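Local coordinates for fatty acid-binding protein 2 (Manduca sexta, PDB 1MDC), which binds fatty acids in a one-to-one ratio inside a beta-barrel, as a monomeric cytoplasmic lipid-binding protein of the calycin superfamily, at residues 24-27 against 28-31; 106-110 against 111-115. All coordinates share one frame; numbering follows the deposited sequence.

Contact 1 of 2, residues 24-27 against 28-31; sequences GLSD and DKIQ
S26 and D27 open the first turn of helix 27-35 with two backbone bonds, I30 N to S26 O (3.0 Å) and Q31 N to D27 O (2.9 Å), and S26 holds the N-cap position. The link belongs to the helix-turn-helix lid of the fatty acid-binding protein fold: G24, at positive phi, ends helix 16-21 in a Schellman motif, and two residues later the next helix is capped. The hydroxyl of S26 stands between its own backbone N and carbonyl carbon (chi1 77°), which turns OG back over the helix start; there it accepts a weak, long bond from K29 N at 3.4 Å. The same N-H also reaches S26 O, weakly, at 122°, so it is shared between two acceptors. K29 lays CB, CG and CD alongside OG before its amine leads away toward D78, a long and weak ion pair. On the inner side the side chains of L25 and I30 pack together, and both also touch L20 of helix 16-21. The side chain of L25 comes to about 4 Å (nearest atoms) from the bound palmitic acid. The branch of I30 that meets L25 is CG1, 3.8 Å from L25 CB, while I30 CD1 comes within 3.6 Å of L25 O.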
# COMPACT_ATOMS: atom_id res chain seq x y z
N GLY A 24 -9.12 -1.15 -13.28
CA GLY A 24 -10.52 -0.95 -13.65
C GLY A 24 -11.30 -0.06 -12.69
O GLY A 24 -12.52 -0.19 -12.55
N LEU A 25 -10.63 0.86 -12.00
CA LEU A 25 -11.38 1.71 -11.09
C LEU A 25 -12.08 2.81 -11.87
O LEU A 25 -11.68 3.18 -12.97
CB LEU A 25 -10.43 2.45 -10.13
CG LEU A 25 -9.52 1.57 -9.26
CD1 LEU A 25 -8.94 2.38 -8.13
CD2 LEU A 25 -10.21 0.38 -8.63
N SER A 26 -13.14 3.35 -11.28
CA SER A 26 -13.87 4.43 -11.94
C SER A 26 -13.03 5.72 -11.99
O SER A 26 -12.15 5.91 -11.18
CB SER A 26 -15.18 4.69 -11.25
OG SER A 26 -14.88 5.43 -10.06
N ASP A 27 -13.28 6.60 -12.96
CA ASP A 27 -12.54 7.84 -13.10
C ASP A 27 -12.54 8.69 -11.83
O ASP A 27 -11.55 9.32 -11.49
CB ASP A 27 -12.95 8.66 -14.36
CG ASP A 27 -12.67 7.95 -15.68
OD1 ASP A 27 -11.77 7.00 -15.53
OD2 ASP A 27 -13.23 8.22 -16.78
N ASP A 28 -13.64 8.75 -11.11
CA ASP A 28 -13.62 9.56 -9.92
C ASP A 28 -12.72 9.00 -8.83
O ASP A 28 -12.11 9.75 -8.05
CB ASP A 28 -14.98 9.60 -9.26
CG ASP A 28 -15.91 10.54 -9.92
OD1 ASP A 28 -15.37 11.30 -10.83
OD2 ASP A 28 -17.05 10.56 -9.64
N LYS A 29 -12.65 7.66 -8.75
CA LYS A 29 -11.82 7.03 -7.74
C LYS A 29 -10.37 7.23 -8.11
O LYS A 29 -9.50 7.44 -7.26
CB LYS A 29 -12.03 5.54 -7.56
CG LYS A 29 -13.11 5.30 -6.53
CD LYS A 29 -13.61 3.88 -6.69
CE LYS A 29 -14.44 3.31 -5.56
NZ LYS A 29 -14.23 1.85 -5.40
N ILE A 30 -10.13 7.16 -9.41
CA ILE A 30 -8.79 7.35 -9.90
C ILE A 30 -8.33 8.76 -9.57
O ILE A 30 -7.23 8.98 -9.10
CB ILE A 30 -8.70 7.01 -11.36
CG1 ILE A 30 -8.72 5.52 -11.55
CG2 ILE A 30 -7.43 7.61 -11.92
CD1 ILE A 30 -8.64 5.11 -13.05
N GLN A 31 -9.16 9.75 -9.82
CA GLN A 31 -8.80 11.13 -9.53
C GLN A 31 -8.53 11.36 -8.03
O GLN A 31 -7.60 12.05 -7.63
CB GLN A 31 -9.90 12.12 -10.08
CG GLN A 31 -9.66 13.65 -9.86
CD GLN A 31 -10.86 14.52 -10.29
OE1 GLN A 31 -12.02 14.26 -9.95
NE2 GLN A 31 -10.59 15.58 -11.05

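Contact 2 of 2, residues 106-110 against 111-115; sequences KEYNG and DDLVV. With SO4 (sulfate ion), chain B.
E107 and V114 form a hydrogen-bonded antiparallel pair, E107 N to V114 O and V114 N to E107 O both 3.0 Å, in a beta hairpin whose strands, 106-109 and 112-115, run at 162° with axes 4.7 Å apart. A type II' turn from N109 to D112 closes it, with G110 at positive phi and N109 paired to D112 through both backbone bonds. The hairpin is part of the barrel wall of this lipid-binding fold.

On the face carrying K106, Y108, L113 and V115, the side chains of Y108 and L113 lie side by side. L113 CG is anti to the backbone N (chi1 158°), and this leads CD1 over the middle of the Y108 ring, 3.8 Å from its centroid and 8° off the normal, a CH-pi contact. The other methyl, CD2, meets the ring at CE2. Y3 stacks with Y108 and Y8 meets it edge-to-face, so the tyrosine is held among aromatic neighbours.

The methyl that covers the ring, L113 CD1, also meets K106 CB, at 3.8 Å. K106 then runs beside V115, CG to CG2, and bends at its third side-chain torsion toward a polar site within the barrel. There Q40, a residue of the hexadecanoate site, accepts from NZ, and palmitic acid touches both K106 and V115. A sulfate ion, probably from the crystallisation liquor, is hydrogen-bonded to H93 ND1 and Y84 OH. K106 NZ grips the same ion through two further hydrogen bonds, to O1 at 2.7 Å and O2 at 2.8 Å.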
# COMPACT_ATOMS: atom_id res chain seq x y z
N LYS A 106 7.27 -2.90 -0.37
CA LYS A 106 7.65 -1.73 0.43
C LYS A 106 9.03 -1.90 1.01
O LYS A 106 9.24 -2.76 1.84
CB LYS A 106 6.63 -1.61 1.54
CG LYS A 106 5.21 -1.71 1.02
CD LYS A 106 4.05 -1.56 2.05
CE LYS A 106 4.01 -0.30 2.86
NZ LYS A 106 2.91 -0.33 3.87
N GLU A 107 9.97 -1.09 0.57
CA GLU A 107 11.33 -1.18 1.05
C GLU A 107 11.71 0.02 1.90
O GLU A 107 11.70 1.14 1.42
CB GLU A 107 12.30 -1.32 -0.14
CG GLU A 107 12.14 -2.65 -0.93
CD GLU A 107 13.05 -2.67 -2.13
OE1 GLU A 107 12.82 -2.04 -3.15
OE2 GLU A 107 14.15 -3.34 -1.97
N TYR A 108 12.05 -0.22 3.17
CA TYR A 108 12.43 0.88 4.04
C TYR A 108 13.94 0.99 4.19
O TYR A 108 14.60 -0.02 4.33
CB TYR A 108 11.89 0.57 5.43
CG TYR A 108 10.35 0.59 5.56
CD1 TYR A 108 9.62 -0.58 5.31
CD2 TYR A 108 9.69 1.75 5.94
CE1 TYR A 108 8.23 -0.59 5.43
CE2 TYR A 108 8.30 1.76 6.08
CZ TYR A 108 7.59 0.58 5.83
OH TYR A 108 6.20 0.57 5.97
N ASN A 109 14.46 2.20 4.14
CA ASN A 109 15.87 2.50 4.26
C ASN A 109 15.97 3.86 4.91
O ASN A 109 15.88 4.91 4.29
CB ASN A 109 16.66 2.37 2.92
CG ASN A 109 18.10 2.98 2.99
OD1 ASN A 109 18.88 2.82 4.00
ND2 ASN A 109 18.44 3.73 1.94
N GLY A 110 16.15 3.83 6.21
CA GLY A 110 16.24 5.06 6.92
C GLY A 110 14.91 5.76 6.81
O GLY A 110 13.84 5.15 6.94
N ASP A 111 15.03 7.05 6.55
CA ASP A 111 13.89 7.90 6.41
C ASP A 111 13.22 7.77 5.06
O ASP A 111 12.28 8.49 4.78
CB ASP A 111 14.25 9.32 6.72
CG ASP A 111 14.29 9.56 8.22
OD1 ASP A 111 13.90 8.60 9.03
OD2 ASP A 111 14.61 10.61 8.64
N ASP A 112 13.66 6.86 4.21
CA ASP A 112 12.99 6.73 2.94
C ASP A 112 12.24 5.42 2.83
O ASP A 112 12.70 4.39 3.33
CB ASP A 112 14.02 6.70 1.77
CG ASP A 112 14.84 7.94 1.63
OD1 ASP A 112 14.19 8.99 1.30
OD2 ASP A 112 16.00 7.97 1.84
N LEU A 113 11.08 5.45 2.15
CA LEU A 113 10.26 4.25 1.94
C LEU A 113 9.98 4.25 0.42
O LEU A 113 9.53 5.28 -0.07
CB LEU A 113 8.97 4.24 2.79
CG LEU A 113 7.84 3.34 2.25
CD1 LEU A 113 8.17 1.82 2.21
CD2 LEU A 113 6.59 3.54 3.11
N VAL A 114 10.27 3.17 -0.30
CA VAL A 114 10.02 3.12 -1.74
C VAL A 114 9.04 2.02 -1.94
O VAL A 114 9.28 0.95 -1.45
CB VAL A 114 11.33 2.78 -2.50
CG1 VAL A 114 11.05 2.75 -4.01
CG2 VAL A 114 12.47 3.81 -2.21
N VAL A 115 7.94 2.25 -2.63
CA VAL A 115 6.97 1.21 -2.87
C VAL A 115 6.95 0.96 -4.37
O VAL A 115 6.77 1.90 -5.13
CB VAL A 115 5.54 1.66 -2.45
CG1 VAL A 115 4.54 0.51 -2.72
CG2 VAL A 115 5.45 1.95 -0.92
S SO4 B . 0.04 -0.76 2.26
O1 SO4 B . 0.60 -1.65 3.28
O2 SO4 B . 0.77 0.49 2.25
O3 SO4 B . 0.17 -1.35 0.92
O4 SO4 B . -1.39 -0.49 2.58

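Both contacts belong to one fatty acid-binding fold, one in its helical lid and one in its barrel wall, and they lie on opposite sides of the chain's centre, about 27 Å apart between centres and about 15 Å between nearest atoms, without touching. Contact 1 comes first along the chain, in the pair of helices inserted between strands 8-14 and 39-45; contact 2 follows in the hairpin of strands 100-109 and 112-119. They share no secondary-structure element, but the bound palmitic acid relates them: L25 approaches it from the lid, while the hairpin touches it from the wall. The ligand thus spans the interior between a helical cap and a polar site in the barrel.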